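Local coordinates for protein catechol 2,3-dioxygenase (Pseudomonas sp. KL28, PDB 3HPY) that probably cleaves catechol next to its hydroxyl pair, using iron and dioxygen to give 2-hydroxy-6-oxohexa-2,4-dienoate, as an extradiol ring-cleavage dioxygenase of aromatic hydrocarbon catabolism, at residues C[176-181]-C[271-276]; C[152-157]-C[216-221]. All coordinates share one frame; numbering follows the deposited sequence.

Contact 1: C[176-181]-C[271-276]; sequences YLVERV and GGYHPY
V178 lies at the apolar centre, where its CG1 methyl reaches the CG corner of the P275 ring at 3.7 Å and meets the Y273 ring tip to tip, 3.8 Å from CE1. The valine belongs to a classic beta bulge: V178 and E179 both face W193 on the neighbouring strand 189-195, so these consecutive side chains both point toward the loop 271-276. CG1 of V178 stands anti to the backbone N (chi1 -178°), which directs it at the proline. Next to it, the far end of the Y176 ring reaches the loop backbone, with CE1 3.3 Å from the carbonyl O of Y276; its hydroxyl is hydrogen-bonded to the carbonyl of S197. At the polar edge, E179 turns its CG away from its own carbonyl carbon and extends to the Y273 hydroxyl. Its carboxylate is nearly coplanar with the tyrosine ring, the planes only 11° apart, and OE2 lies in the ring plane. The same oxygen also accepts the backbone N-H of T251, a residue of the 4-methylcatechol pocket, so two donors grip it and probably favour the charged carboxylate. Y273 OH donates to the anti lone pair of E179 OE2 across 2.6 Å.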
loop_
_atom_site.group_PDB
_atom_site.type_symbol
_atom_site.label_atom_id
_atom_site.label_comp_id
_atom_site.label_asym_id
_atom_site.label_seq_id
_atom_site.Cartn_x
_atom_site.Cartn_y
_atom_site.Cartn_z
ATOM N N TYR C 176 -6.452 9.098 -29.541
ATOM C CA TYR C 176 -5.449 10.155 -29.512
ATOM C C TYR C 176 -4.189 9.639 -28.848
ATOM O O TYR C 176 -4.257 8.795 -27.960
ATOM C CB TYR C 176 -5.970 11.390 -28.778
ATOM C CG TYR C 176 -6.144 11.252 -27.278
ATOM C CD1 TYR C 176 -5.203 11.790 -26.390
ATOM C CD2 TYR C 176 -7.276 10.637 -26.745
ATOM C CE1 TYR C 176 -5.397 11.723 -25.010
ATOM C CE2 TYR C 176 -7.480 10.564 -25.370
ATOM C CZ TYR C 176 -6.541 11.109 -24.510
ATOM O OH TYR C 176 -6.749 11.045 -23.151
ATOM N N LEU C 177 -3.043 10.151 -29.289
ATOM C CA LEU C 177 -1.746 9.735 -28.767
ATOM C C LEU C 177 -1.494 10.221 -27.352
ATOM O O LEU C 177 -1.529 11.425 -27.084
ATOM C CB LEU C 177 -0.618 10.264 -29.658
ATOM C CG LEU C 177 0.413 9.254 -30.170
ATOM C CD1 LEU C 177 1.572 9.991 -30.832
ATOM C CD2 LEU C 177 0.912 8.406 -29.032
ATOM N N VAL C 178 -1.225 9.291 -26.440
ATOM C CA VAL C 178 -0.941 9.684 -25.074
ATOM C C VAL C 178 0.570 9.691 -24.931
ATOM O O VAL C 178 1.148 10.634 -24.397
ATOM C CB VAL C 178 -1.562 8.712 -24.049
ATOM C CG1 VAL C 178 -1.268 9.205 -22.656
ATOM C CG2 VAL C 178 -3.074 8.598 -24.269
ATOM N N GLU C 179 1.215 8.640 -25.424
ATOM C CA GLU C 179 2.670 8.558 -25.356
ATOM C C GLU C 179 3.279 7.821 -26.541
ATOM O O GLU C 179 2.634 6.972 -27.167
ATOM C CB GLU C 179 3.116 7.866 -24.068
ATOM C CG GLU C 179 3.140 8.744 -22.841
ATOM C CD GLU C 179 3.927 8.098 -21.712
ATOM O OE1 GLU C 179 5.063 7.650 -21.975
ATOM O OE2 GLU C 179 3.417 8.040 -20.572
ATOM N N ARG C 180 4.534 8.139 -26.836
ATOM C CA ARG C 180 5.221 7.484 -27.935
ATOM C C ARG C 180 6.707 7.294 -27.698
ATOM O O ARG C 180 7.359 8.066 -26.984
ATOM C CB ARG C 180 5.022 8.268 -29.233
ATOM C CG ARG C 180 5.621 9.657 -29.224
ATOM C CD ARG C 180 5.096 10.477 -30.398
ATOM N NE ARG C 180 5.249 11.901 -30.137
ATOM C CZ ARG C 180 4.665 12.867 -30.836
ATOM N NH1 ARG C 180 3.873 12.572 -31.864
ATOM N NH2 ARG C 180 4.864 14.132 -30.491
ATOM N N VAL C 181 7.235 6.242 -28.304
ATOM C CA VAL C 181 8.649 5.954 -28.208
ATOM C C VAL C 181 9.280 6.340 -29.546
ATOM O O VAL C 181 8.988 5.725 -30.571
ATOM C CB VAL C 181 8.883 4.459 -27.923
ATOM C CG1 VAL C 181 10.356 4.130 -28.051
ATOM C CG2 VAL C 181 8.381 4.124 -26.527
ATOM N N GLY C 271 -2.304 1.939 -11.930
ATOM C CA GLY C 271 -1.679 3.252 -11.905
ATOM C C GLY C 271 -1.628 3.981 -13.239
ATOM O O GLY C 271 -2.233 3.559 -14.226
ATOM N N GLY C 272 -0.892 5.084 -13.261
ATOM C CA GLY C 272 -0.777 5.872 -14.470
ATOM C C GLY C 272 -1.484 7.180 -14.230
ATOM O O GLY C 272 -2.241 7.303 -13.268
ATOM N N TYR C 273 -1.239 8.162 -15.090
ATOM C CA TYR C 273 -1.875 9.457 -14.928
ATOM C C TYR C 273 -3.232 9.500 -15.604
ATOM O O TYR C 273 -3.770 8.464 -15.988
ATOM C CB TYR C 273 -0.958 10.571 -15.441
ATOM C CG TYR C 273 -0.341 10.325 -16.794
ATOM C CD1 TYR C 273 -0.957 10.790 -17.961
ATOM C CD2 TYR C 273 0.858 9.619 -16.916
ATOM C CE1 TYR C 273 -0.397 10.554 -19.214
ATOM C CE2 TYR C 273 1.428 9.379 -18.164
ATOM C CZ TYR C 273 0.793 9.849 -19.309
ATOM O OH TYR C 273 1.339 9.609 -20.553
ATOM N N HIS C 274 -3.773 10.702 -15.770
ATOM C CA HIS C 274 -5.102 10.838 -16.336
ATOM C C HIS C 274 -5.169 11.795 -17.501
ATOM O O HIS C 274 -5.580 12.941 -17.353
ATOM C CB HIS C 274 -6.051 11.287 -15.227
ATOM C CG HIS C 274 -6.011 10.398 -14.027
ATOM N ND1 HIS C 274 -6.542 9.126 -14.029
ATOM C CD2 HIS C 274 -5.436 10.564 -12.812
ATOM C CE1 HIS C 274 -6.296 8.548 -12.867
ATOM N NE2 HIS C 274 -5.624 9.398 -12.112
ATOM N N PRO C 275 -4.772 11.330 -18.688
ATOM C CA PRO C 275 -4.814 12.212 -19.850
ATOM C C PRO C 275 -6.208 12.441 -20.410
ATOM O O PRO C 275 -7.106 11.613 -20.259
ATOM C CB PRO C 275 -3.894 11.512 -20.842
ATOM C CG PRO C 275 -4.119 10.067 -20.535
ATOM C CD PRO C 275 -4.140 10.037 -19.020
ATOM N N TYR C 276 -6.377 13.591 -21.048
ATOM C CA TYR C 276 -7.638 13.953 -21.673
ATOM C C TYR C 276 -7.299 14.273 -23.139
ATOM O O TYR C 276 -6.140 14.513 -23.475
ATOM C CB TYR C 276 -8.259 15.152 -20.935
ATOM C CG TYR C 276 -8.957 14.776 -19.625
ATOM C CD1 TYR C 276 -10.312 14.436 -19.612
ATOM C CD2 TYR C 276 -8.241 14.672 -18.413
ATOM C CE1 TYR C 276 -10.945 13.988 -18.439
ATOM C CE2 TYR C 276 -8.871 14.228 -17.223
ATOM C CZ TYR C 276 -10.226 13.881 -17.255
ATOM O OH TYR C 276 -10.877 13.381 -16.140
#

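Contact 2: C[152-157]-C[216-221]; sequences LDHCLL and HCSFLL. With FE (Fe (III) ion), chain I; MCT (4-methylcatechol), chain J.
The H154 imidazole has the CB of S218 over one face, a CH-pi contact 3.4 Å from the ring centroid. At the ring's edge, ND1 donates to the anti lone pair of D153 OD2 at 2.7 Å, a His-carboxylate bond that fixes the ring rotation and would probably make NE2 a stronger donor to the metal. NE2 binds the iron at 2.4 Å. The H216 ring stands at 77° to that of H154 and brings its own NE2 to the same ion, also at 2.4 Å, while CB of L156 packs obliquely against its CE1. Both histidines hold CG in the crowded position between backbone N and carbonyl carbon (chi1 61° and 73°), turning both rings to the metal. 4-Methylcatechol chelates the iron through O3 at 1.9 Å and O4 at 2.1 Å, and E267 completes the protein ligands; it also accepts a hydrogen bond from the S218 hydroxyl. This is the two-histidine, one-carboxylate facial triad of extradiol dioxygenases. Beneath it the antiparallel strands pair through S218 N to H154 O, 2.7 Å and nearly straight, and L156 N to H216 O. D153 and H154 both face S218 in a classic beta bulge, which puts the carboxylate beside the imidazole it orients. Strand 151-159 is flanked by strand 203-207, strand 213-220 by strand 265-270 carrying E267, and L221 packs on helix 224-236.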
loop_
_atom_site.group_PDB
_atom_site.type_symbol
_atom_site.label_atom_id
_atom_site.label_comp_id
_atom_site.label_asym_id
_atom_site.label_seq_id
_atom_site.Cartn_x
_atom_site.Cartn_y
_atom_site.Cartn_z
ATOM N N LEU C 152 -10.371 -5.584 -18.361
ATOM C CA LEU C 152 -9.458 -5.824 -19.473
ATOM C C LEU C 152 -9.043 -4.379 -19.762
ATOM O O LEU C 152 -9.841 -3.593 -20.269
ATOM C CB LEU C 152 -10.213 -6.421 -20.673
ATOM C CG LEU C 152 -9.482 -6.473 -22.022
ATOM C CD1 LEU C 152 -8.372 -7.517 -21.946
ATOM C CD2 LEU C 152 -10.458 -6.810 -23.156
ATOM N N ASP C 153 -7.814 -4.016 -19.404
ATOM C CA ASP C 153 -7.349 -2.640 -19.586
ATOM C C ASP C 153 -6.965 -2.275 -21.011
ATOM O O ASP C 153 -7.275 -1.183 -21.484
ATOM C CB ASP C 153 -6.146 -2.362 -18.687
ATOM C CG ASP C 153 -5.950 -0.893 -18.433
ATOM O OD1 ASP C 153 -6.763 -0.326 -17.664
ATOM O OD2 ASP C 153 -5.004 -0.305 -19.009
ATOM N N HIS C 154 -6.269 -3.192 -21.674
ATOM C CA HIS C 154 -5.808 -2.976 -23.033
ATOM C C HIS C 154 -5.019 -4.185 -23.498
ATOM O O HIS C 154 -5.058 -5.250 -22.883
ATOM C CB HIS C 154 -4.879 -1.769 -23.092
ATOM C CG HIS C 154 -3.648 -1.913 -22.253
ATOM N ND1 HIS C 154 -3.638 -1.666 -20.896
ATOM C CD2 HIS C 154 -2.379 -2.263 -22.578
ATOM C CE1 HIS C 154 -2.417 -1.849 -20.424
ATOM N NE2 HIS C 154 -1.635 -2.212 -21.424
ATOM N N CYS C 155 -4.300 -3.998 -24.602
ATOM C CA CYS C 155 -3.447 -5.033 -25.159
ATOM C C CYS C 155 -2.390 -4.297 -25.959
ATOM O O CYS C 155 -2.569 -3.126 -26.311
ATOM C CB CYS C 155 -4.232 -5.992 -26.063
ATOM S SG CYS C 155 -4.690 -5.333 -27.693
ATOM N N LEU C 156 -1.275 -4.965 -26.219
ATOM C CA LEU C 156 -0.203 -4.356 -26.982
ATOM C C LEU C 156 0.061 -5.271 -28.165
ATOM O O LEU C 156 0.390 -6.443 -27.990
ATOM C CB LEU C 156 1.047 -4.215 -26.110
ATOM C CG LEU C 156 2.206 -3.345 -26.604
ATOM C CD1 LEU C 156 3.218 -3.160 -25.481
ATOM C CD2 LEU C 156 2.874 -3.990 -27.797
ATOM N N LEU C 157 -0.106 -4.731 -29.368
ATOM C CA LEU C 157 0.098 -5.497 -30.587
ATOM C C LEU C 157 1.397 -5.141 -31.279
ATOM O O LEU C 157 1.880 -4.010 -31.191
ATOM C CB LEU C 157 -1.050 -5.266 -31.573
ATOM C CG LEU C 157 -2.482 -5.540 -31.121
ATOM C CD1 LEU C 157 -2.523 -6.715 -30.147
ATOM C CD2 LEU C 157 -3.036 -4.286 -30.494
ATOM N N HIS C 216 0.890 -8.818 -25.617
ATOM C CA HIS C 216 0.183 -9.172 -24.396
ATOM C C HIS C 216 -1.149 -8.459 -24.246
ATOM O O HIS C 216 -1.362 -7.394 -24.825
ATOM C CB HIS C 216 1.030 -8.827 -23.174
ATOM C CG HIS C 216 1.124 -7.360 -22.900
ATOM N ND1 HIS C 216 2.147 -6.577 -23.386
ATOM C CD2 HIS C 216 0.332 -6.536 -22.174
ATOM C CE1 HIS C 216 1.984 -5.336 -22.972
ATOM N NE2 HIS C 216 0.889 -5.281 -22.233
ATOM N N CYS C 217 -2.040 -9.068 -23.471
ATOM C CA CYS C 217 -3.334 -8.473 -23.150
ATOM C C CYS C 217 -3.124 -8.030 -21.703
ATOM O O CYS C 217 -2.458 -8.733 -20.939
ATOM C CB CYS C 217 -4.462 -9.508 -23.220
ATOM S SG CYS C 217 -5.126 -9.803 -24.884
ATOM N N SER C 218 -3.679 -6.886 -21.315
ATOM C CA SER C 218 -3.467 -6.408 -19.953
ATOM C C SER C 218 -4.700 -6.299 -19.066
ATOM O O SER C 218 -5.785 -5.931 -19.521
ATOM C CB SER C 218 -2.760 -5.061 -19.976
ATOM O OG SER C 218 -2.553 -4.603 -18.650
ATOM N N PHE C 219 -4.497 -6.606 -17.790
ATOM C CA PHE C 219 -5.557 -6.574 -16.793
ATOM C C PHE C 219 -5.252 -5.564 -15.693
ATOM O O PHE C 219 -4.120 -5.474 -15.200
ATOM C CB PHE C 219 -5.755 -7.978 -16.207
ATOM C CG PHE C 219 -6.171 -9.003 -17.232
ATOM C CD1 PHE C 219 -5.229 -9.602 -18.063
ATOM C CD2 PHE C 219 -7.513 -9.334 -17.390
ATOM C CE1 PHE C 219 -5.613 -10.514 -19.037
ATOM C CE2 PHE C 219 -7.919 -10.246 -18.365
ATOM C CZ PHE C 219 -6.966 -10.840 -19.193
ATOM N N LEU C 220 -6.270 -4.802 -15.309
ATOM C CA LEU C 220 -6.104 -3.776 -14.291
ATOM C C LEU C 220 -6.178 -4.318 -12.872
ATOM O O LEU C 220 -7.002 -5.179 -12.577
ATOM C CB LEU C 220 -7.167 -2.685 -14.482
ATOM C CG LEU C 220 -7.096 -1.445 -13.576
ATOM C CD1 LEU C 220 -5.781 -0.721 -13.803
ATOM C CD2 LEU C 220 -8.269 -0.517 -13.877
ATOM N N LEU C 221 -5.297 -3.817 -12.008
ATOM C CA LEU C 221 -5.270 -4.198 -10.598
ATOM C C LEU C 221 -5.607 -2.957 -9.770
ATOM O O LEU C 221 -5.499 -1.833 -10.258
ATOM C CB LEU C 221 -3.894 -4.733 -10.196
ATOM C CG LEU C 221 -3.824 -6.232 -9.871
ATOM C CD1 LEU C 221 -4.459 -7.026 -10.993
ATOM C CD2 LEU C 221 -2.371 -6.669 -9.652
HETATM FE FE FE I . 0.476 -3.264 -21.106
HETATM C C1 MCT J . 4.523 -0.320 -21.740
HETATM C C2 MCT J . 3.972 -1.573 -22.056
HETATM C C3 MCT J . 2.697 -1.914 -21.548
HETATM O O3 MCT J . 2.172 -3.107 -21.843
HETATM C C4 MCT J . 1.969 -1.005 -20.732
HETATM O O4 MCT J . 0.742 -1.355 -20.253
HETATM C C5 MCT J . 2.528 0.264 -20.415
HETATM C C6 MCT J . 3.807 0.596 -20.928
HETATM C C MCT J . 5.873 0.048 -22.267
#

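Overall arrangement
Both contacts are buried and reach the same mixed sheet, their centres about 15 Å apart and their nearest atoms about 5 Å apart. Contact 2 lies near the centre of the chain and pairs two adjacent strands; contact 1 lies farther out, where a loop runs roughly antiparallel to a strand and meets it largely through side chains. That loop follows strand 265-270, the neighbour of 213-220 in contact 2, so the two are linked through the sheet. Each has a classic beta bulge and a carboxylate hydrogen bond, but in contact 2 the acid holds a metal ligand, whereas in contact 1 it joins strand to loop, with the E179 side chain about 7 Å from the bound 4-methylcatechol. H274 packs on L220 of the second subunit.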